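Purine nucleoside phosphorylase (Schistosoma mansoni, PDB 6AWE) probably catalyses the phosphorolysis of purine nucleosides such as inosine and guanosine to the free base and ribose 1-phosphate. Local coordinates at residues V240-N245 against A264-R269; S35-L40 against L114-A119; E191-F196 against G215-G220; P162-A167 against E226-C231. All coordinates share one frame; numbering follows the deposited sequence.

Contact 1 (V240-N245 against A264-R269); sequences VSLIAN and AVAEKR. With C0J (2-fluoro-6-{[2-(pyridin-2-yl)ethyl]amino}benzonitrile), chain J.
Leu242 of strand 236-246 reaches up under helix 259-283 and spreads its two methyls along it: CD2 lies against Ala266 CA at 3.8 Å, while CD1 meets Arg269 CG, also at 3.8 Å. A chi1 of 167° swings the leucine branch away from its own backbone nitrogen and up to the helix, where it crosses the arginine chain at about a right angle. Arg269 presents only CB and CG to the strand. Its chain then bends at chi2 (-69°) and carries the guanidinium away, so that NE can bond to Gly129 O, outside the two segments. From the helix side Val265 answers with a forked approach over the strand backbone, CG1 resting 3.7 Å from Ile243 O and CG2 equally close to Ala244 O. The second of these carbonyls accepts a hydrogen bond from Ser128 OG, so the valine methyl is packed beside a polar atom that already has a partner. Strand and helix segments run at 132° to each other, with 8.7 Å between their axes.

Just past the helix contact the strand enters the ligand site. Asn245 ND2 gives a weak, bent hydrogen bond of 3.0 Å to the pyridine N1 of the bound fluorobenzonitrile compound, and the same amide nitrogen is bonded to Asp250 OD2; Ala244 CB touches the benzonitrile ring at C2. The chemistry is thus divided: between the two segments the contact is van der Waals only, methyl on aliphatic carbon and methyl on carbonyl oxygen, whereas polar recognition is left to the end of the strand at the probable purine pocket.

Contact 2 (S35-L40 against L114-A119); sequences SGLGKL and LITNLA. With C0J (2-fluoro-6-{[2-(pyridin-2-yl)ethyl]amino}benzonitrile), chain J.
This is a buried, mainly apolar contact in which the loop after strand 29-31 folds over strand 112-121 of the central mixed sheet, within the alpha/beta fold of the phosphorylase superfamily. The loop residues 35-40 form no regular structure and lean on the strand chiefly through one side chain, Leu37. Its CG sits beside its own backbone nitrogen (chi1 -58°), and an extended second torsion of 179° drives CD1 down to the sheet. There it lies between two side chains on the same face of the strand, Thr116 and Leu118, meeting Thr116 OG1 at 3.8 Å and crossing both side chains at a slant.

Thr116 OG1 does not rely on the leucine for a polar partner: it is hydrogen-bonded to Gly34 N and to the hydroxyl of the modified cysteine CME at position 33. That hydroxyl is also bonded to Leu37 O, so polar links tie the start of the loop to the strand beside the apolar contact. Asn117, between the two inward residues, has its side chain directed away from the loop, its OD1 bonded to Ser241 OG and its ND2 to Thr223 OG1. Leu37 is further covered by Leu273 of helix 259-283 and by Leu242, which also touches Leu118.

Beyond the loop the strand runs to the ligand, whose C1 lies 3.6 Å from Leu118 O and whose C2 lies 3.5 Å from Ala119 C. Leu118 CD2 touches Ser35 O at 3.6 Å and is pressed even closer, to 3.4 Å, against Leu37 CD1, tighter than a usual methyl contact.

Contact 3 (E191-F196 against G215-G220); sequences EGVYAF and GCDVVG. With C0J (2-fluoro-6-{[2-(pyridin-2-yl)ethyl]amino}benzonitrile), chain J.
Tyr194 and Val218 meet on one face of a parallel strand pair, where Val218 CG2 lies 3.6 Å from Tyr194 CD1 and the valine stands across the tyrosine side chain. On the other face Ala195 CB rests against Cys216 SG at 3.7 Å, with Val219 CG2 somewhat farther off. With CG opposite its backbone nitrogen (chi1 -180°), the tyrosine ring rises on its face of the sheet, and its far end leans back obliquely against Gly220, bringing OH to 3.1 Å from Gly220 C. With no side chain, Gly220 leaves room for this hydroxyl, which is bonded to Ser222 N just beyond the strand.

Farther out lies the backbone ladder. Ala195 N donates to Val218 O in an almost straight bond of 2.9 Å, and Gly220 N returns one of 3.0 Å to Ala195 O. Val193 O is gripped twice, by Asp217 N at 2.9 Å and by Val218 N at 3.2 Å. At the polar edge the Asp217 side chain replaces a strand partner: OD2 takes the Val193 N-H at 2.9 Å through its anti lone pair, while OD1 accepts from Asn123 ND2. Both carboxylate oxygens are thereby engaged, which would hold the group's rotation.

The pair belongs to a beta-alpha-beta unit: strand 189-196, helix 205-213, strand 218-220. At its end Gly220 CA touches the ligand fluorine, and Val219 CG2 approaches the nitrile nitrogen N2. Strand 131-139 flanks strand 189-196, strand 112-121 runs antiparallel to strand 218-220, and helix 224-232 covers Tyr194 and Phe196 through Val224.

Contact 4 (P162-A167 against E226-C231); sequences PDLSNA and EVIIAC. With C0J (2-fluoro-6-{[2-(pyridin-2-yl)ethyl]amino}benzonitrile), chain B.
Asp163 OD1 accepts two hydrogen bonds from Ser165, one from OG at 2.7 Å and one from the backbone N at 2.9 Å. The hydroxyl uses the syn lone pair, whereas the N-H comes from above the carboxylate plane, 47° out of it, closing an Asx turn. OD2 has its own partner, Ile257 N of the third subunit, so the carboxylate is held from both sides of the subunit boundary. Against this fixed turn lies the pyridine ring of a ligand that is hydrogen-bonded to Glu203 and Asn197 of that same third subunit: in van der Waals approaches, its C9 is 3.3 Å from both Asp163 OD1 and Ser165 OG.

Behind the polar turn, the loop packs on helix 224-232 around the sulfur of Cys231. With chi1 at -175°, SG projects from the helix toward the loop and settles 3.7 Å from Asp163 O, with Leu164 CD2 and Ala167 CB at 4.0 and 4.1 Å. The leucine straddles the helix surface, its other methyl, CD1, meeting Ile228 CG1. Ala167 CB touches Val227 CG1 one helical turn before the cysteine. A type I beta turn from Leu164 to Ala167, closed by Ala167 N bonding to Leu164 O, places both apolar residues against the helix while Ser165 keeps to the ligand side.

The arrangement is consistent with an active site shared across a trimer interface, as in trimeric purine nucleoside phosphorylases: an Asx-turn loop, backed by a helix of its own subunit, probably completes the pocket of the neighbour.

How the contacts relate
Contacts 1, 2 and 3 all lie on the one mixed sheet. Strand 112-121 stands between strands 236-246 and 218-220, so contact 2 touches both others, with centres about 9 Å from contact 1 and 17 Å from contact 3; all three border the same ligand. Contact 4 lies on the opposite side of the chain's centre from contact 1, about 25 Å between centres, and touches a different ligand copy, hydrogen-bonded to the third subunit. Along the chain contact 2 closes first, contact 3 is nested within the loop closed by contact 4, and contact 1 follows. Three contacts of one chain thus border one ligand site, while the fourth probably lends a loop to the site of another subunit.

Contact 1 (V240-N245 against A264-R269)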
# COMPACT_ATOMS: atom_id res chain seq x y z
N VAL A 240 -17.35 -16.62 3.83
CA VAL A 240 -16.81 -17.94 4.20
C VAL A 240 -15.63 -18.24 3.29
O VAL A 240 -15.75 -18.16 2.07
CB VAL A 240 -17.86 -19.04 4.04
CG1 VAL A 240 -17.28 -20.41 4.46
CG2 VAL A 240 -19.15 -18.71 4.85
N SER A 241 -14.48 -18.58 3.87
CA SER A 241 -13.33 -19.02 3.09
C SER A 241 -13.25 -20.55 3.07
O SER A 241 -13.41 -21.21 4.11
CB SER A 241 -12.01 -18.47 3.67
OG SER A 241 -11.83 -17.06 3.53
N LEU A 242 -12.91 -21.12 1.88
CA LEU A 242 -12.51 -22.52 1.74
C LEU A 242 -10.98 -22.56 1.70
O LEU A 242 -10.32 -21.86 0.92
CB LEU A 242 -13.13 -23.14 0.49
CG LEU A 242 -12.60 -24.49 0.01
CD1 LEU A 242 -12.87 -25.49 1.06
CD2 LEU A 242 -13.20 -24.89 -1.32
N ILE A 243 -10.41 -23.36 2.59
CA ILE A 243 -8.95 -23.39 2.74
C ILE A 243 -8.31 -24.33 1.72
O ILE A 243 -8.57 -25.53 1.72
CB ILE A 243 -8.60 -23.83 4.18
CG1 ILE A 243 -9.23 -22.87 5.21
CG2 ILE A 243 -7.11 -23.91 4.35
CD1 ILE A 243 -8.79 -21.38 5.07
N ALA A 244 -7.41 -23.78 0.88
CA ALA A 244 -6.74 -24.59 -0.14
C ALA A 244 -5.58 -25.42 0.42
O ALA A 244 -5.30 -26.52 -0.06
CB ALA A 244 -6.20 -23.67 -1.24
N ASN A 245 -4.88 -24.88 1.42
CA ASN A 245 -3.60 -25.38 1.92
C ASN A 245 -3.29 -24.65 3.22
O ASN A 245 -3.91 -23.64 3.54
CB ASN A 245 -2.50 -25.16 0.91
CG ASN A 245 -2.12 -23.69 0.76
OD1 ASN A 245 -2.98 -22.84 0.51
ND2 ASN A 245 -0.85 -23.37 0.97
N ALA A 264 -8.62 -27.89 -7.52
CA ALA A 264 -8.95 -29.28 -7.16
C ALA A 264 -9.63 -29.35 -5.80
O ALA A 264 -10.56 -30.17 -5.58
CB ALA A 264 -7.69 -30.15 -7.19
N VAL A 265 -9.18 -28.50 -4.86
CA VAL A 265 -9.84 -28.41 -3.55
C VAL A 265 -11.25 -27.86 -3.71
O VAL A 265 -12.19 -28.34 -3.06
CB VAL A 265 -9.01 -27.54 -2.58
CG1 VAL A 265 -9.76 -27.41 -1.25
CG2 VAL A 265 -7.70 -28.23 -2.37
N ALA A 266 -11.44 -26.88 -4.61
CA ALA A 266 -12.80 -26.35 -4.81
C ALA A 266 -13.73 -27.42 -5.35
O ALA A 266 -14.89 -27.51 -4.94
CB ALA A 266 -12.77 -25.15 -5.76
N GLU A 267 -13.24 -28.25 -6.27
CA GLU A 267 -14.11 -29.30 -6.80
C GLU A 267 -14.48 -30.29 -5.69
O GLU A 267 -15.59 -30.86 -5.68
CB GLU A 267 -13.43 -30.00 -7.99
CG GLU A 267 -14.21 -31.19 -8.52
CD GLU A 267 -15.67 -30.85 -8.79
OE1 GLU A 267 -15.98 -29.65 -9.00
OE2 GLU A 267 -16.51 -31.77 -8.76
N LYS A 268 -13.54 -30.57 -4.80
CA LYS A 268 -13.79 -31.56 -3.73
C LYS A 268 -14.89 -31.12 -2.79
O LYS A 268 -15.62 -31.95 -2.21
CB LYS A 268 -12.49 -31.78 -2.93
CG LYS A 268 -12.57 -32.83 -1.79
CD LYS A 268 -11.22 -32.90 -1.05
CE LYS A 268 -11.31 -33.66 0.28
NZ LYS A 268 -10.07 -33.49 1.11
N ARG A 269 -15.00 -29.81 -2.54
CA ARG A 269 -15.99 -29.28 -1.59
C ARG A 269 -17.16 -28.55 -2.26
O ARG A 269 -18.07 -28.13 -1.56
CB ARG A 269 -15.33 -28.32 -0.58
CG ARG A 269 -14.36 -28.94 0.39
CD ARG A 269 -15.07 -29.83 1.37
NE ARG A 269 -14.16 -30.29 2.41
CZ ARG A 269 -14.04 -31.55 2.81
NH1 ARG A 269 -14.83 -32.52 2.32
NH2 ARG A 269 -13.17 -31.84 3.76
C12 C0J J . -3.77 -17.44 -1.22
C13 C0J J . -3.19 -16.02 -1.06
C11 C0J J . 2.23 -22.61 -0.43
C10 C0J J . 3.23 -22.31 -1.24
C9 C0J J . 3.45 -20.89 -1.69
C8 C0J J . 2.63 -19.97 -1.29
C7 C0J J . 1.47 -20.32 -0.37
C4 C0J J . -3.11 -18.57 -0.90
C5 C0J J . -0.92 -19.69 -0.25
C6 C0J J . 0.51 -19.21 0.06
C3 C0J J . -3.75 -19.92 -1.16
C2 C0J J . -4.98 -19.97 -1.75
C1 C0J J . -5.71 -18.70 -2.12
N2 C0J J . -2.78 -14.95 -0.93
C C0J J . -5.12 -17.54 -1.88
F C0J J . -5.78 -16.41 -2.23
N C0J J . -1.82 -18.53 -0.30
N1 C0J J . 1.28 -21.56 0.02

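Contact 2 (S35-L40 against L114-A119)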
# COMPACT_ATOMS: atom_id res chain seq x y z
N SER A 35 -13.95 -18.92 -6.99
CA SER A 35 -13.60 -19.65 -8.20
C SER A 35 -13.83 -21.14 -7.99
O SER A 35 -13.42 -21.70 -6.97
CB SER A 35 -12.14 -19.39 -8.59
OG SER A 35 -11.25 -19.86 -7.60
N GLY A 36 -14.52 -21.76 -8.95
CA GLY A 36 -14.90 -23.16 -8.86
C GLY A 36 -16.05 -23.44 -7.91
O GLY A 36 -16.41 -24.63 -7.74
N LEU A 37 -16.66 -22.40 -7.32
CA LEU A 37 -17.71 -22.52 -6.30
C LEU A 37 -19.05 -21.93 -6.76
O LEU A 37 -19.87 -21.49 -5.93
CB LEU A 37 -17.28 -21.84 -4.98
CG LEU A 37 -15.97 -22.38 -4.37
CD1 LEU A 37 -15.65 -21.59 -3.08
CD2 LEU A 37 -16.04 -23.93 -4.11
N GLY A 38 -19.31 -21.88 -8.07
CA GLY A 38 -20.49 -21.18 -8.58
C GLY A 38 -21.62 -22.08 -9.06
O GLY A 38 -22.58 -21.57 -9.66
N LYS A 39 -21.57 -23.37 -8.81
CA LYS A 39 -22.61 -24.29 -9.30
C LYS A 39 -24.02 -23.89 -8.82
O LYS A 39 -25.00 -24.10 -9.55
CB LYS A 39 -22.29 -25.73 -8.87
N LEU A 40 -24.15 -23.30 -7.63
CA LEU A 40 -25.48 -22.89 -7.15
C LEU A 40 -26.16 -21.95 -8.13
O LEU A 40 -27.38 -22.02 -8.32
CB LEU A 40 -25.39 -22.22 -5.79
CG LEU A 40 -26.72 -21.77 -5.18
CD1 LEU A 40 -27.73 -22.90 -5.02
CD2 LEU A 40 -26.46 -21.13 -3.85
N LEU A 114 -24.10 -12.70 0.65
CA LEU A 114 -23.36 -13.93 0.96
C LEU A 114 -22.18 -14.09 0.02
O LEU A 114 -22.36 -14.00 -1.19
CB LEU A 114 -24.31 -15.16 0.87
CG LEU A 114 -25.67 -15.07 1.60
CD1 LEU A 114 -26.48 -16.36 1.27
CD2 LEU A 114 -25.58 -14.88 3.10
N ILE A 115 -20.97 -14.34 0.58
CA ILE A 115 -19.72 -14.37 -0.19
C ILE A 115 -18.87 -15.60 0.16
O ILE A 115 -18.72 -15.93 1.33
CB ILE A 115 -18.87 -13.11 0.07
CG1 ILE A 115 -19.70 -11.84 -0.07
CG2 ILE A 115 -17.67 -13.06 -0.91
CD1 ILE A 115 -18.94 -10.60 0.36
N THR A 116 -18.33 -16.27 -0.86
CA THR A 116 -17.33 -17.31 -0.62
C THR A 116 -16.03 -16.95 -1.36
O THR A 116 -16.03 -16.22 -2.37
CB THR A 116 -17.84 -18.72 -1.05
OG1 THR A 116 -18.10 -18.72 -2.46
CG2 THR A 116 -19.15 -19.07 -0.31
N ASN A 117 -14.92 -17.51 -0.86
CA ASN A 117 -13.63 -17.36 -1.50
C ASN A 117 -12.76 -18.57 -1.21
O ASN A 117 -13.10 -19.40 -0.35
CB ASN A 117 -12.93 -16.05 -1.06
CG ASN A 117 -12.62 -16.00 0.41
OD1 ASN A 117 -11.86 -16.80 0.91
ND2 ASN A 117 -13.12 -14.99 1.09
N LEU A 118 -11.67 -18.68 -1.97
CA LEU A 118 -10.58 -19.59 -1.68
C LEU A 118 -9.43 -18.84 -1.02
O LEU A 118 -9.09 -17.72 -1.45
CB LEU A 118 -10.08 -20.27 -2.95
CG LEU A 118 -10.79 -21.52 -3.56
CD1 LEU A 118 -10.38 -22.76 -2.76
CD2 LEU A 118 -12.26 -21.41 -3.56
N ALA A 119 -8.80 -19.46 -0.01
CA ALA A 119 -7.81 -18.77 0.80
C ALA A 119 -6.73 -19.73 1.28
O ALA A 119 -6.94 -20.95 1.36
CB ALA A 119 -8.44 -18.08 2.02
C12 C0J J . -3.77 -17.44 -1.22
C13 C0J J . -3.19 -16.02 -1.06
C11 C0J J . 2.23 -22.61 -0.43
C10 C0J J . 3.23 -22.31 -1.24
C9 C0J J . 3.45 -20.89 -1.69
C8 C0J J . 2.63 -19.97 -1.29
C7 C0J J . 1.47 -20.32 -0.37
C4 C0J J . -3.11 -18.57 -0.90
C5 C0J J . -0.92 -19.69 -0.25
C6 C0J J . 0.51 -19.21 0.06
C3 C0J J . -3.75 -19.92 -1.16
C2 C0J J . -4.98 -19.97 -1.75
C1 C0J J . -5.71 -18.70 -2.12
N2 C0J J . -2.78 -14.95 -0.93
C C0J J . -5.12 -17.54 -1.88
F C0J J . -5.78 -16.41 -2.23
N C0J J . -1.82 -18.53 -0.30
N1 C0J J . 1.28 -21.56 0.02

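Contact 3 (E191-F196 against G215-G220)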
# COMPACT_ATOMS: atom_id res chain seq x y z
N GLU A 191 -13.74 -20.39 12.85
CA GLU A 191 -13.89 -18.94 12.63
C GLU A 191 -12.52 -18.27 12.62
O GLU A 191 -11.56 -18.81 13.17
CB GLU A 191 -14.76 -18.29 13.70
CG GLU A 191 -14.15 -18.25 15.08
CD GLU A 191 -15.13 -17.74 16.12
OE1 GLU A 191 -16.36 -17.78 15.82
OE2 GLU A 191 -14.68 -17.29 17.21
N GLY A 192 -12.39 -17.11 11.97
CA GLY A 192 -11.07 -16.48 11.97
C GLY A 192 -11.03 -15.12 11.30
O GLY A 192 -12.03 -14.63 10.76
N VAL A 193 -9.82 -14.52 11.35
CA VAL A 193 -9.48 -13.19 10.79
C VAL A 193 -8.84 -13.37 9.42
O VAL A 193 -7.83 -14.09 9.31
CB VAL A 193 -8.51 -12.44 11.72
CG1 VAL A 193 -8.03 -11.11 11.12
CG2 VAL A 193 -9.16 -12.18 13.10
N TYR A 194 -9.35 -12.62 8.42
CA TYR A 194 -8.92 -12.69 7.02
C TYR A 194 -7.96 -11.55 6.70
O TYR A 194 -8.32 -10.39 6.84
CB TYR A 194 -10.15 -12.59 6.12
CG TYR A 194 -9.96 -12.65 4.61
CD1 TYR A 194 -10.10 -13.86 3.90
CD2 TYR A 194 -9.67 -11.50 3.89
CE1 TYR A 194 -9.98 -13.92 2.53
CE2 TYR A 194 -9.53 -11.57 2.47
CZ TYR A 194 -9.69 -12.76 1.82
OH TYR A 194 -9.58 -12.86 0.46
N ALA A 195 -6.76 -11.91 6.22
CA ALA A 195 -5.82 -10.90 5.70
C ALA A 195 -6.01 -10.74 4.21
O ALA A 195 -5.94 -11.73 3.47
CB ALA A 195 -4.36 -11.31 5.96
N PHE A 196 -6.14 -9.48 3.75
CA PHE A 196 -6.30 -9.14 2.33
C PHE A 196 -4.89 -8.88 1.77
O PHE A 196 -4.29 -7.84 2.06
CB PHE A 196 -7.20 -7.91 2.18
CG PHE A 196 -7.47 -7.45 0.73
CD1 PHE A 196 -7.32 -8.31 -0.38
CD2 PHE A 196 -7.91 -6.15 0.49
CE1 PHE A 196 -7.56 -7.84 -1.65
CE2 PHE A 196 -8.17 -5.66 -0.78
CZ PHE A 196 -7.97 -6.53 -1.88
N GLY A 215 -1.53 -12.04 13.98
CA GLY A 215 -2.86 -12.48 14.35
C GLY A 215 -3.80 -12.85 13.21
O GLY A 215 -5.02 -12.90 13.43
N CYS A 216 -3.30 -13.12 12.02
CA CYS A 216 -4.16 -13.53 10.91
C CYS A 216 -4.35 -15.03 10.91
O CYS A 216 -3.43 -15.79 11.22
CB CYS A 216 -3.57 -13.11 9.58
SG CYS A 216 -3.18 -11.37 9.48
N ASP A 217 -5.57 -15.46 10.56
CA ASP A 217 -5.86 -16.88 10.46
C ASP A 217 -5.87 -17.40 9.03
O ASP A 217 -5.57 -18.58 8.82
CB ASP A 217 -7.23 -17.17 11.07
CG ASP A 217 -7.27 -16.86 12.59
OD1 ASP A 217 -6.54 -17.56 13.31
OD2 ASP A 217 -7.97 -15.91 13.05
N VAL A 218 -6.29 -16.59 8.06
CA VAL A 218 -6.32 -16.99 6.64
C VAL A 218 -5.87 -15.79 5.81
O VAL A 218 -5.87 -14.65 6.28
CB VAL A 218 -7.72 -17.48 6.18
CG1 VAL A 218 -8.30 -18.51 7.13
CG2 VAL A 218 -8.72 -16.35 6.08
N VAL A 219 -5.47 -16.05 4.55
CA VAL A 219 -5.03 -14.99 3.62
C VAL A 219 -5.64 -15.22 2.23
O VAL A 219 -5.68 -16.35 1.71
CB VAL A 219 -3.48 -14.90 3.54
CG1 VAL A 219 -2.88 -16.24 3.11
CG2 VAL A 219 -3.04 -13.80 2.57
N GLY A 220 -6.15 -14.14 1.62
CA GLY A 220 -6.66 -14.23 0.26
C GLY A 220 -6.60 -12.90 -0.47
O GLY A 220 -6.21 -11.88 0.12
C12 C0J J . -3.77 -17.44 -1.22
C13 C0J J . -3.19 -16.02 -1.06
C11 C0J J . 2.23 -22.61 -0.43
C10 C0J J . 3.23 -22.31 -1.24
C9 C0J J . 3.45 -20.89 -1.69
C8 C0J J . 2.63 -19.97 -1.29
C7 C0J J . 1.47 -20.32 -0.37
C4 C0J J . -3.11 -18.57 -0.90
C5 C0J J . -0.92 -19.69 -0.25
C6 C0J J . 0.51 -19.21 0.06
C3 C0J J . -3.75 -19.92 -1.16
C2 C0J J . -4.98 -19.97 -1.75
C1 C0J J . -5.71 -18.70 -2.12
N2 C0J J . -2.78 -14.95 -0.93
C C0J J . -5.12 -17.54 -1.88
F C0J J . -5.78 -16.41 -2.23
N C0J J . -1.82 -18.53 -0.30
N1 C0J J . 1.28 -21.56 0.02

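Contact 4 (P162-A167 against E226-C231)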
# COMPACT_ATOMS: atom_id res chain seq x y z
N PRO A 162 -16.81 5.21 7.54
CA PRO A 162 -17.52 4.05 8.10
C PRO A 162 -16.75 3.35 9.22
O PRO A 162 -15.53 3.31 9.22
CB PRO A 162 -17.70 3.12 6.89
CG PRO A 162 -17.39 3.97 5.67
CD PRO A 162 -16.45 5.03 6.11
N ASP A 163 -17.51 2.80 10.16
CA ASP A 163 -17.08 1.90 11.23
C ASP A 163 -17.32 0.47 10.76
O ASP A 163 -18.47 0.12 10.43
CB ASP A 163 -17.91 2.21 12.50
CG ASP A 163 -17.61 1.29 13.69
OD1 ASP A 163 -16.71 0.48 13.57
OD2 ASP A 163 -18.26 1.43 14.77
N LEU A 164 -16.26 -0.35 10.73
CA LEU A 164 -16.31 -1.74 10.24
C LEU A 164 -16.40 -2.76 11.39
O LEU A 164 -16.28 -3.98 11.14
CB LEU A 164 -15.09 -2.05 9.37
CG LEU A 164 -14.82 -1.12 8.18
CD1 LEU A 164 -13.51 -1.52 7.52
CD2 LEU A 164 -15.95 -1.07 7.13
N SER A 165 -16.65 -2.30 12.64
CA SER A 165 -16.68 -3.18 13.81
C SER A 165 -17.66 -4.32 13.63
O SER A 165 -17.43 -5.44 14.13
CB SER A 165 -17.10 -2.40 15.06
OG SER A 165 -16.14 -1.43 15.35
N ASN A 166 -18.81 -4.04 13.00
CA ASN A 166 -19.85 -5.03 12.83
C ASN A 166 -20.08 -5.39 11.35
O ASN A 166 -21.20 -5.79 10.98
CB ASN A 166 -21.10 -4.53 13.52
CG ASN A 166 -20.88 -4.37 15.05
OD1 ASN A 166 -21.15 -3.31 15.64
ND2 ASN A 166 -20.34 -5.42 15.68
N ALA A 167 -19.04 -5.30 10.52
CA ALA A 167 -19.15 -5.64 9.09
C ALA A 167 -19.55 -7.08 8.84
O ALA A 167 -20.30 -7.34 7.89
CB ALA A 167 -17.86 -5.36 8.38
N GLU A 226 -15.52 -5.75 -1.43
CA GLU A 226 -16.98 -5.88 -1.48
C GLU A 226 -17.62 -5.71 -0.09
O GLU A 226 -18.71 -5.14 0.03
CB GLU A 226 -17.39 -7.25 -2.05
CG GLU A 226 -17.04 -7.48 -3.46
CD GLU A 226 -15.72 -8.22 -3.63
OE1 GLU A 226 -14.75 -7.80 -3.02
OE2 GLU A 226 -15.65 -9.23 -4.38
N VAL A 227 -17.01 -6.32 0.94
CA VAL A 227 -17.52 -6.15 2.31
C VAL A 227 -17.60 -4.68 2.69
O VAL A 227 -18.57 -4.24 3.35
CB VAL A 227 -16.62 -6.93 3.31
CG1 VAL A 227 -17.01 -6.62 4.77
CG2 VAL A 227 -16.71 -8.44 3.04
N ILE A 228 -16.56 -3.89 2.37
CA ILE A 228 -16.52 -2.48 2.76
C ILE A 228 -17.61 -1.70 2.04
O ILE A 228 -18.26 -0.83 2.64
CB ILE A 228 -15.12 -1.89 2.54
CG1 ILE A 228 -14.19 -2.50 3.59
CG2 ILE A 228 -15.13 -0.34 2.61
CD1 ILE A 228 -12.70 -2.16 3.43
N ILE A 229 -17.79 -1.93 0.72
CA ILE A 229 -18.87 -1.24 -0.01
C ILE A 229 -20.25 -1.64 0.56
O ILE A 229 -21.13 -0.78 0.74
CB ILE A 229 -18.78 -1.51 -1.54
CG1 ILE A 229 -17.44 -0.97 -2.11
CG2 ILE A 229 -20.00 -0.83 -2.29
CD1 ILE A 229 -17.21 0.58 -1.89
N ALA A 230 -20.46 -2.93 0.85
CA ALA A 230 -21.72 -3.36 1.47
C ALA A 230 -21.96 -2.70 2.84
O ALA A 230 -23.06 -2.17 3.11
CB ALA A 230 -21.73 -4.89 1.62
N CYS A 231 -20.94 -2.72 3.73
CA CYS A 231 -21.10 -2.11 5.07
C CYS A 231 -21.40 -0.62 4.99
O CYS A 231 -22.24 -0.09 5.74
CB CYS A 231 -19.83 -2.38 5.87
SG CYS A 231 -19.87 -1.85 7.61
C12 C0J B . -9.11 7.02 13.70
C13 C0J B . -8.43 6.17 12.60
C11 C0J B . -13.84 2.18 17.89
C10 C0J B . -14.66 1.51 17.10
C9 C0J B . -14.29 1.23 15.67
C8 C0J B . -13.15 1.65 15.22
C7 C0J B . -12.21 2.44 16.13
C4 C0J B . -9.77 6.50 14.75
C5 C0J B . -10.81 4.46 15.87
C6 C0J B . -10.89 2.96 15.55
C3 C0J B . -10.46 7.42 15.74
C2 C0J B . -10.42 8.76 15.53
C1 C0J B . -9.69 9.34 14.34
N2 C0J B . -7.91 5.56 11.78
C C0J B . -9.10 8.50 13.50
F C0J B . -8.46 9.04 12.43
N C0J B . -9.84 5.10 14.96
N1 C0J B . -12.54 2.69 17.38